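Local coordinates for protein putative amidohydrolase (Unidentified, PDB 3MKV) that probably acts as a zinc-dependent prolidase of the amidohydrolase superfamily, hydrolysing dipeptides that end in proline, at residues V174-V177 / R178-V181; H309-E312 / I313-R316; S336-F339 / R340-A343; L363-Q366 / D367-G370. All blocks are in the same frame, centred on the assembly; numbering follows the deposited sequence.

Contact 1: residues V174-V177 / R178-V181; sequences VDEV and RRAV
Val174 flanks Arg178 one turn further along helix 174-187, an alpha helix within the TIM-barrel-type amidohydrolase fold. Val174 CG1 is placed over the centre of the Arg178 guanidinium face, 4.0 Å from CZ. Chi1 of 176° turns this methyl toward the carbonyl end of its residue, and the arginine chain, extended from CG to NE, carries the flat group alongside it; NE also makes a long, weak ion pair with Glu223 of helix 214-225. The tight part is the buried side, where Val177 and Val181 pack on Ile220 of the same helix. Four i to i+4 backbone bonds run through the turns, the straightest from Arg179 N to Asp175 O (3.0 Å, 175°).

The other side is looser within the helix and faces neighbouring subunits. There the polar ends of Arg179 and Glu176 find partners in other chains: Arg179 NH1 is salt-bridged to Glu176 OE1 of the second subunit, and Glu176 OE1 to Arg179 NH1 of the third subunit. Within the chain, the Arg179 guanidinium, bent round at chi3, has Asp175 O over one face, offset toward the rim, with NH2 4.0 Å from that oxygen.

Contact 2: residues H309-E312 / I313-R316; sequences HSIE and IMKR
Helix 307-317, one of the helices of the TIM-barrel-type amidohydrolase domain, brings His309 against Ile313 and Glu312 on one of its sides. The Ile313 side chain crosses one face of the imidazole at a slant: CG1 lies over the ring in a CH-pi contact, 4.1 Å from the centroid and 27° off the normal, and Ile313 CD1 reaches His309 NE2 at 3.7 Å. With CG anti to the backbone N (chi1 180°), the ring swings forward along the helix. Ile313 also leans on Asp260 and Ala263 of helix 260-269.

The other ring nitrogen is taken up three residues on. His309 ND1 donates to Glu312 OE1 at 2.6 Å; the oxygen lies in the ring plane, while the nitrogen comes to it on the anti side, but 33° out of the carboxylate plane. This His-carboxylate bond, together with the isoleucine across the face, limits rotation of the imidazole.

Met314 packs back on the preceding turn. It bends at chi3, which leaves CE 3.8 Å from Ser310 OG and 4.0 Å from Ile311 CD1. Ser310 OG itself is hydrogen-bonded to Gly307 O.

At the exposed end, Arg316 lays one guanidinium face above Glu312 O, offset toward the rim. Its NH1 is salt-bridged to Asp260, while Lys315 NZ, at the end of a fully extended chain, pairs with Glu350.

Contact 3: residues S336-F339 / R340-A343; sequences SDEF and RILA
Asp337 OD2 meets Arg340 NH1 at 2.6 Å, a salt bridge between residues three apart near the start of the short helix 337-343. The two side chains run alongside one another, but their flat groups are almost perpendicular, 89° apart: the carboxylate oxygen lies in the guanidinium plane, at its edge. A bend at chi3 (79°) folds the arginine back so that NH1 faces the aspartate.

One residue on, Glu338 turns toward Leu342. Its chain bends at chi2, bringing Glu338 CG within 3.7 Å of Leu342 CD1 and Glu338 OE1 within 3.7 Å of Leu342 CD2, the two side chains lying at an angle. Between the backbones, Leu342 N donates to Glu338 O at 3.2 Å. The buried carboxylate is satisfied from helix 277-286, earlier in the chain: OE1 takes the N-H of Leu277, and OE2 that of Val278. Both donors are at the start of that helix, whose dipole would probably stabilise the negative charge.

Leu342 and Ile341 also pack on Leu277 of helix 277-286. Phe339 stacks with Phe323 and touches Val351 and Ala355 of helix 348-362, and with Ser336 it reaches Phe102 on strand 102-107.

Contact 4: residues L363-Q366 / D367-G370; sequences LGMQ and DKLG
Met365 runs alongside Leu369 in the loop that follows helix 348-362. The methionine can be followed outward. Met365 CB is 4.0 Å from Leu369 CD1 and also approaches CB of Lys368. Met365 CG, set beside the backbone N by chi1 of -66°, keeps to the same Leu369 CD1 at 4.0 Å. A bend at chi2 (-73°) then carries SD away from the leucine to the lysine, whose chain crosses at a slant: Met365 SD meets Lys368 CD at 3.7 Å and the amine NZ at 4.0 Å. The side chain as a whole also packs on Phe130 of strand 128-131.

The backbone here folds into a type II beta turn, with Gln366 and Asp367 at the corners and Asp367 at a positive phi of 81°. Met365 O is gripped twice, by Lys368 N at 2.8 Å from above the carbonyl plane and by Leu369 N at 3.0 Å, nearly in line with the C=O. The helix itself ends just before, at Gly364, in a Schellman motif, and Leu363 CD1 is a looser neighbour of Leu369 CD1.

Two N-H groups on one oxygen thus fix the turn through the backbone, while the side chains add apolar and weak sulfur-to-alkyl packing that seats the loop on strands 102-107 and 128-131.

The four contacts come in series along the chain, all within its amidohydrolase part. Contact 1, on helix 174-187, is remote from the others: centre to centre it lies about 35 Å from contact 2, about 37 Å from contact 3 and about 30 Å from contact 4. Contacts 2 and 3, on the successive helices 307-317 and 337-343, have centres about 15 Å apart and touch where Ile311 CD1 meets Leu342 CD2 at 4.1 Å. Contact 4 follows helix 348-362, against which contact 3 packs, and lies about 22 Å from contact 3 between centres. Contacts 2 to 4 thus belong to the body of one subunit, whereas contact 1 also joins subunits.

Contact 1: residues V174-V177 / R178-V181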
loop_
_atom_site.group_PDB
_atom_site.type_symbol
_atom_site.label_atom_id
_atom_site.label_comp_id
_atom_site.label_asym_id
_atom_site.label_seq_id
_atom_site.Cartn_x
_atom_site.Cartn_y
_atom_site.Cartn_z
ATOM N N VAL A 174 -3.831 14.439 -17.183
ATOM C CA VAL A 174 -3.298 13.962 -18.452
ATOM C C VAL A 174 -2.700 12.569 -18.347
ATOM O O VAL A 174 -2.894 11.733 -19.234
ATOM C CB VAL A 174 -2.264 14.950 -19.014
ATOM C CG1 VAL A 174 -1.652 14.417 -20.251
ATOM C CG2 VAL A 174 -2.938 16.280 -19.308
ATOM N N ASP A 175 -1.980 12.312 -17.263
ATOM C CA ASP A 175 -1.337 11.013 -17.105
ATOM C C ASP A 175 -2.380 9.926 -16.907
ATOM O O ASP A 175 -2.313 8.883 -17.545
ATOM C CB ASP A 175 -0.315 11.017 -15.958
ATOM C CG ASP A 175 1.003 11.667 -16.353
ATOM O OD1 ASP A 175 1.868 11.841 -15.467
ATOM O OD2 ASP A 175 1.174 12.006 -17.548
ATOM N N GLU A 176 -3.345 10.170 -16.028
ATOM C CA GLU A 176 -4.401 9.199 -15.778
ATOM C C GLU A 176 -5.228 8.918 -17.024
ATOM O O GLU A 176 -5.607 7.777 -17.271
ATOM C CB GLU A 176 -5.311 9.652 -14.645
ATOM C CG GLU A 176 -4.767 9.375 -13.260
ATOM C CD GLU A 176 -5.837 9.420 -12.183
ATOM O OE1 GLU A 176 -5.474 9.648 -11.007
ATOM O OE2 GLU A 176 -7.036 9.221 -12.499
ATOM N N VAL A 177 -5.502 9.943 -17.823
ATOM C CA VAL A 177 -6.362 9.758 -18.995
ATOM C C VAL A 177 -5.608 9.158 -20.174
ATOM O O VAL A 177 -6.200 8.516 -21.037
ATOM C CB VAL A 177 -7.108 11.063 -19.409
ATOM C CG1 VAL A 177 -7.871 11.611 -18.236
ATOM C CG2 VAL A 177 -6.125 12.112 -19.951
ATOM N N ARG A 178 -4.300 9.362 -20.215
ATOM C CA ARG A 178 -3.479 8.673 -21.211
ATOM C C ARG A 178 -3.435 7.190 -20.904
ATOM O O ARG A 178 -3.744 6.372 -21.755
ATOM C CB ARG A 178 -2.055 9.239 -21.246
ATOM C CG ARG A 178 -1.810 10.220 -22.374
ATOM C CD ARG A 178 -0.390 10.735 -22.361
ATOM N NE ARG A 178 -0.270 11.905 -23.227
ATOM C CZ ARG A 178 0.692 12.818 -23.134
ATOM N NH1 ARG A 178 0.702 13.846 -23.971
ATOM N NH2 ARG A 178 1.642 12.711 -22.209
ATOM N N ARG A 179 -3.058 6.848 -19.675
ATOM C CA ARG A 179 -2.958 5.449 -19.289
ATOM C C ARG A 179 -4.298 4.729 -19.485
ATOM O O ARG A 179 -4.351 3.624 -20.018
ATOM C CB ARG A 179 -2.459 5.317 -17.845
ATOM C CG ARG A 179 -1.864 3.931 -17.526
ATOM C CD ARG A 179 -1.068 3.911 -16.205
ATOM N NE ARG A 179 -1.453 5.000 -15.305
ATOM C CZ ARG A 179 -0.683 6.053 -15.014
ATOM N NH1 ARG A 179 0.541 6.163 -15.529
ATOM N NH2 ARG A 179 -1.134 6.996 -14.194
ATOM N N ALA A 180 -5.376 5.372 -19.062
ATOM C CA ALA A 180 -6.704 4.806 -19.194
ATOM C C ALA A 180 -7.022 4.493 -20.650
ATOM O O ALA A 180 -7.459 3.391 -20.973
ATOM C CB ALA A 180 -7.740 5.753 -18.606
ATOM N N VAL A 181 -6.798 5.451 -21.540
ATOM C CA VAL A 181 -7.119 5.224 -22.943
ATOM C C VAL A 181 -6.270 4.099 -23.483
ATOM O O VAL A 181 -6.743 3.269 -24.245
ATOM C CB VAL A 181 -6.883 6.475 -23.795
ATOM C CG1 VAL A 181 -6.875 6.115 -25.282
ATOM C CG2 VAL A 181 -7.940 7.529 -23.490
#

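Contact 2: residues H309-E312 / I313-R316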
loop_
_atom_site.group_PDB
_atom_site.type_symbol
_atom_site.label_atom_id
_atom_site.label_comp_id
_atom_site.label_asym_id
_atom_site.label_seq_id
_atom_site.Cartn_x
_atom_site.Cartn_y
_atom_site.Cartn_z
ATOM N N HIS A 309 -36.189 20.422 -31.619
ATOM C CA HIS A 309 -35.738 21.632 -32.297
ATOM C C HIS A 309 -34.246 21.612 -32.693
ATOM O O HIS A 309 -33.865 22.177 -33.727
ATOM C CB HIS A 309 -36.075 22.878 -31.463
ATOM C CG HIS A 309 -35.641 24.165 -32.096
ATOM N ND1 HIS A 309 -36.051 24.551 -33.353
ATOM C CD2 HIS A 309 -34.837 25.157 -31.642
ATOM C CE1 HIS A 309 -35.514 25.722 -33.651
ATOM N NE2 HIS A 309 -34.774 26.113 -32.627
ATOM N N SER A 310 -33.412 20.976 -31.871
ATOM C CA SER A 310 -31.973 20.867 -32.165
ATOM C C SER A 310 -31.728 20.293 -33.549
ATOM O O SER A 310 -30.789 20.696 -34.236
ATOM C CB SER A 310 -31.246 20.014 -31.114
ATOM O OG SER A 310 -31.727 18.672 -31.094
ATOM N N ILE A 311 -32.581 19.349 -33.949
ATOM C CA ILE A 311 -32.493 18.711 -35.265
ATOM C C ILE A 311 -32.618 19.737 -36.392
ATOM O O ILE A 311 -31.831 19.732 -37.350
ATOM C CB ILE A 311 -33.582 17.626 -35.444
ATOM C CG1 ILE A 311 -33.501 16.585 -34.321
ATOM C CG2 ILE A 311 -33.463 16.955 -36.806
ATOM C CD1 ILE A 311 -32.160 15.877 -34.233
ATOM N N GLU A 312 -33.612 20.612 -36.269
ATOM C CA GLU A 312 -33.837 21.683 -37.242
ATOM C C GLU A 312 -32.608 22.575 -37.331
ATOM O O GLU A 312 -32.135 22.881 -38.425
ATOM C CB GLU A 312 -35.065 22.509 -36.842
ATOM C CG GLU A 312 -36.377 21.728 -36.835
ATOM C CD GLU A 312 -37.453 22.392 -35.981
ATOM O OE1 GLU A 312 -37.172 23.461 -35.397
ATOM O OE2 GLU A 312 -38.573 21.841 -35.885
ATOM N N ILE A 313 -32.097 22.982 -36.167
ATOM C CA ILE A 313 -30.864 23.759 -36.069
ATOM C C ILE A 313 -29.684 23.085 -36.776
ATOM O O ILE A 313 -28.913 23.741 -37.482
ATOM C CB ILE A 313 -30.486 24.034 -34.580
ATOM C CG1 ILE A 313 -31.453 25.044 -33.955
ATOM C CG2 ILE A 313 -29.031 24.513 -34.442
ATOM C CD1 ILE A 313 -31.191 25.300 -32.478
ATOM N N MET A 314 -29.543 21.776 -36.592
ATOM C CA MET A 314 -28.383 21.065 -37.137
ATOM C C MET A 314 -28.496 20.862 -38.635
ATOM O O MET A 314 -27.494 20.904 -39.352
ATOM C CB MET A 314 -28.158 19.727 -36.419
ATOM C CG MET A 314 -27.433 19.859 -35.077
ATOM S SD MET A 314 -27.239 18.309 -34.168
ATOM C CE MET A 314 -28.889 18.020 -33.541
ATOM N N LYS A 315 -29.717 20.636 -39.107
ATOM C CA LYS A 315 -29.956 20.480 -40.540
ATOM C C LYS A 315 -29.652 21.788 -41.270
ATOM O O LYS A 315 -28.895 21.819 -42.240
ATOM C CB LYS A 315 -31.404 20.069 -40.797
ATOM C CG LYS A 315 -31.749 19.964 -42.266
ATOM C CD LYS A 315 -33.203 19.584 -42.457
ATOM C CE LYS A 315 -33.560 19.442 -43.939
ATOM N NZ LYS A 315 -34.941 18.887 -44.127
ATOM N N ARG A 316 -30.249 22.864 -40.777
ATOM C CA ARG A 316 -30.010 24.196 -41.297
ATOM C C ARG A 316 -28.513 24.449 -41.422
ATOM O O ARG A 316 -28.053 25.092 -42.366
ATOM C CB ARG A 316 -30.646 25.222 -40.357
ATOM C CG ARG A 316 -30.734 26.642 -40.897
ATOM C CD ARG A 316 -31.351 27.548 -39.839
ATOM N NE ARG A 316 -32.672 27.063 -39.440
ATOM C CZ ARG A 316 -33.121 27.034 -38.188
ATOM N NH1 ARG A 316 -32.354 27.452 -37.187
ATOM N NH2 ARG A 316 -34.339 26.573 -37.935
#

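Contact 3: residues S336-F339 / R340-A343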
loop_
_atom_site.group_PDB
_atom_site.type_symbol
_atom_site.label_atom_id
_atom_site.label_comp_id
_atom_site.label_asym_id
_atom_site.label_seq_id
_atom_site.Cartn_x
_atom_site.Cartn_y
_atom_site.Cartn_z
ATOM N N SER A 336 -36.598 1.377 -32.000
ATOM C CA SER A 336 -37.120 1.727 -33.324
ATOM C C SER A 336 -37.969 3.008 -33.361
ATOM O O SER A 336 -38.204 3.571 -34.429
ATOM C CB SER A 336 -37.908 0.568 -33.909
ATOM O OG SER A 336 -37.080 -0.562 -34.017
ATOM N N ASP A 337 -38.418 3.478 -32.205
ATOM C CA ASP A 337 -39.216 4.697 -32.176
ATOM C C ASP A 337 -38.413 5.935 -32.541
ATOM O O ASP A 337 -38.983 7.001 -32.754
ATOM C CB ASP A 337 -39.872 4.891 -30.815
ATOM C CG ASP A 337 -41.115 4.059 -30.656
ATOM O OD1 ASP A 337 -41.113 2.881 -31.077
ATOM O OD2 ASP A 337 -42.104 4.588 -30.113
ATOM N N GLU A 338 -37.092 5.804 -32.607
ATOM C CA GLU A 338 -36.266 6.960 -32.936
ATOM C C GLU A 338 -36.469 7.359 -34.398
ATOM O O GLU A 338 -36.162 8.483 -34.787
ATOM C CB GLU A 338 -34.785 6.702 -32.622
ATOM C CG GLU A 338 -33.823 7.844 -32.991
ATOM C CD GLU A 338 -33.842 9.009 -32.000
ATOM O OE1 GLU A 338 -33.085 9.989 -32.223
ATOM O OE2 GLU A 338 -34.609 8.946 -31.006
ATOM N N PHE A 339 -36.987 6.431 -35.198
ATOM C CA PHE A 339 -37.314 6.718 -36.596
ATOM C C PHE A 339 -38.554 7.600 -36.659
ATOM O O PHE A 339 -38.552 8.662 -37.289
ATOM C CB PHE A 339 -37.557 5.426 -37.380
ATOM C CG PHE A 339 -36.317 4.615 -37.616
ATOM C CD1 PHE A 339 -35.278 5.123 -38.387
ATOM C CD2 PHE A 339 -36.192 3.335 -37.078
ATOM C CE1 PHE A 339 -34.117 4.377 -38.609
ATOM C CE2 PHE A 339 -35.034 2.569 -37.297
ATOM C CZ PHE A 339 -33.996 3.093 -38.058
ATOM N N ARG A 340 -39.607 7.152 -35.984
ATOM C CA ARG A 340 -40.842 7.916 -35.852
ATOM C C ARG A 340 -40.570 9.344 -35.379
ATOM O O ARG A 340 -41.044 10.315 -35.978
ATOM C CB ARG A 340 -41.775 7.223 -34.854
ATOM C CG ARG A 340 -43.235 7.642 -34.963
ATOM C CD ARG A 340 -44.015 7.346 -33.683
ATOM N NE ARG A 340 -43.775 8.345 -32.641
ATOM C CZ ARG A 340 -43.325 8.065 -31.419
ATOM N NH1 ARG A 340 -43.076 6.808 -31.076
ATOM N NH2 ARG A 340 -43.131 9.042 -30.538
ATOM N N ILE A 341 -39.815 9.466 -34.294
ATOM C CA ILE A 341 -39.552 10.768 -33.695
ATOM C C ILE A 341 -38.817 11.703 -34.658
ATOM O O ILE A 341 -39.259 12.831 -34.897
ATOM C CB ILE A 341 -38.768 10.624 -32.385
ATOM C CG1 ILE A 341 -39.618 9.890 -31.342
ATOM C CG2 ILE A 341 -38.340 11.984 -31.869
ATOM C CD1 ILE A 341 -38.902 9.628 -30.041
ATOM N N LEU A 342 -37.704 11.240 -35.222
ATOM C CA LEU A 342 -36.960 12.043 -36.191
ATOM C C LEU A 342 -37.822 12.344 -37.418
ATOM O O LEU A 342 -37.657 13.374 -38.068
ATOM C CB LEU A 342 -35.667 11.336 -36.613
ATOM C CG LEU A 342 -34.625 11.009 -35.530
ATOM C CD1 LEU A 342 -33.562 10.023 -36.029
ATOM C CD2 LEU A 342 -33.965 12.266 -34.997
ATOM N N ALA A 343 -38.740 11.436 -37.734
ATOM C CA ALA A 343 -39.587 11.582 -38.916
ATOM C C ALA A 343 -40.457 12.834 -38.847
ATOM O O ALA A 343 -40.908 13.341 -39.870
ATOM C CB ALA A 343 -40.452 10.340 -39.115
#

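Contact 4: residues L363-Q366 / D367-G370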
loop_
_atom_site.group_PDB
_atom_site.type_symbol
_atom_site.label_atom_id
_atom_site.label_comp_id
_atom_site.label_asym_id
_atom_site.label_seq_id
_atom_site.Cartn_x
_atom_site.Cartn_y
_atom_site.Cartn_z
ATOM N N LEU A 363 -18.234 5.200 -38.716
ATOM C CA LEU A 363 -17.522 3.997 -38.299
ATOM C C LEU A 363 -16.312 3.717 -39.168
ATOM O O LEU A 363 -15.596 2.738 -38.942
ATOM C CB LEU A 363 -18.452 2.775 -38.359
ATOM C CG LEU A 363 -19.738 2.790 -37.532
ATOM C CD1 LEU A 363 -20.624 1.616 -37.903
ATOM C CD2 LEU A 363 -19.429 2.750 -36.051
ATOM N N GLY A 364 -16.090 4.565 -40.167
ATOM C CA GLY A 364 -14.996 4.372 -41.113
ATOM C C GLY A 364 -15.274 3.177 -42.004
ATOM O O GLY A 364 -14.355 2.466 -42.421
ATOM N N MET A 365 -16.557 2.955 -42.285
ATOM C CA MET A 365 -16.993 1.794 -43.049
ATOM C C MET A 365 -17.766 2.176 -44.314
ATOM O O MET A 365 -18.637 1.426 -44.762
ATOM C CB MET A 365 -17.821 0.834 -42.172
ATOM C CG MET A 365 -17.041 0.171 -41.028
ATOM S SD MET A 365 -15.888 -1.128 -41.570
ATOM C CE MET A 365 -14.603 -0.968 -40.352
ATOM N N GLN A 366 -17.442 3.327 -44.902
ATOM C CA GLN A 366 -18.092 3.721 -46.148
ATOM C C GLN A 366 -17.863 2.643 -47.203
ATOM O O GLN A 366 -16.720 2.247 -47.460
ATOM C CB GLN A 366 -17.610 5.084 -46.652
ATOM C CG GLN A 366 -16.128 5.370 -46.419
ATOM C CD GLN A 366 -15.864 6.098 -45.103
ATOM O OE1 GLN A 366 -15.088 5.634 -44.261
ATOM N NE2 GLN A 366 -16.514 7.246 -44.922
ATOM N N ASP A 367 -18.962 2.161 -47.788
ATOM C CA ASP A 367 -18.918 1.145 -48.840
ATOM C C ASP A 367 -18.763 -0.260 -48.285
ATOM O O ASP A 367 -18.854 -1.239 -49.029
ATOM C CB ASP A 367 -17.790 1.434 -49.833
ATOM C CG ASP A 367 -18.111 2.589 -50.740
ATOM O OD1 ASP A 367 -17.584 3.697 -50.500
ATOM O OD2 ASP A 367 -18.906 2.391 -51.681
ATOM N N LYS A 368 -18.509 -0.339 -46.981
ATOM C CA LYS A 368 -18.413 -1.617 -46.288
ATOM C C LYS A 368 -19.697 -1.949 -45.518
ATOM O O LYS A 368 -20.006 -3.117 -45.301
ATOM C CB LYS A 368 -17.212 -1.617 -45.347
ATOM C CG LYS A 368 -15.931 -2.156 -45.957
ATOM C CD LYS A 368 -14.733 -1.812 -45.066
ATOM C CE LYS A 368 -13.785 -3.002 -44.883
ATOM N NZ LYS A 368 -14.265 -3.969 -43.838
ATOM N N LEU A 369 -20.431 -0.918 -45.102
ATOM C CA LEU A 369 -21.728 -1.095 -44.456
ATOM C C LEU A 369 -22.685 0.034 -44.883
ATOM O O LEU A 369 -22.267 0.991 -45.535
ATOM C CB LEU A 369 -21.587 -1.108 -42.925
ATOM C CG LEU A 369 -20.679 -2.124 -42.207
ATOM C CD1 LEU A 369 -20.545 -1.768 -40.729
ATOM C CD2 LEU A 369 -21.161 -3.559 -42.358
ATOM N N GLY A 370 -23.961 -0.086 -44.511
ATOM C CA GLY A 370 -24.964 0.933 -44.786
ATOM C C GLY A 370 -25.389 1.082 -46.238
ATOM O O GLY A 370 -26.229 1.925 -46.559
#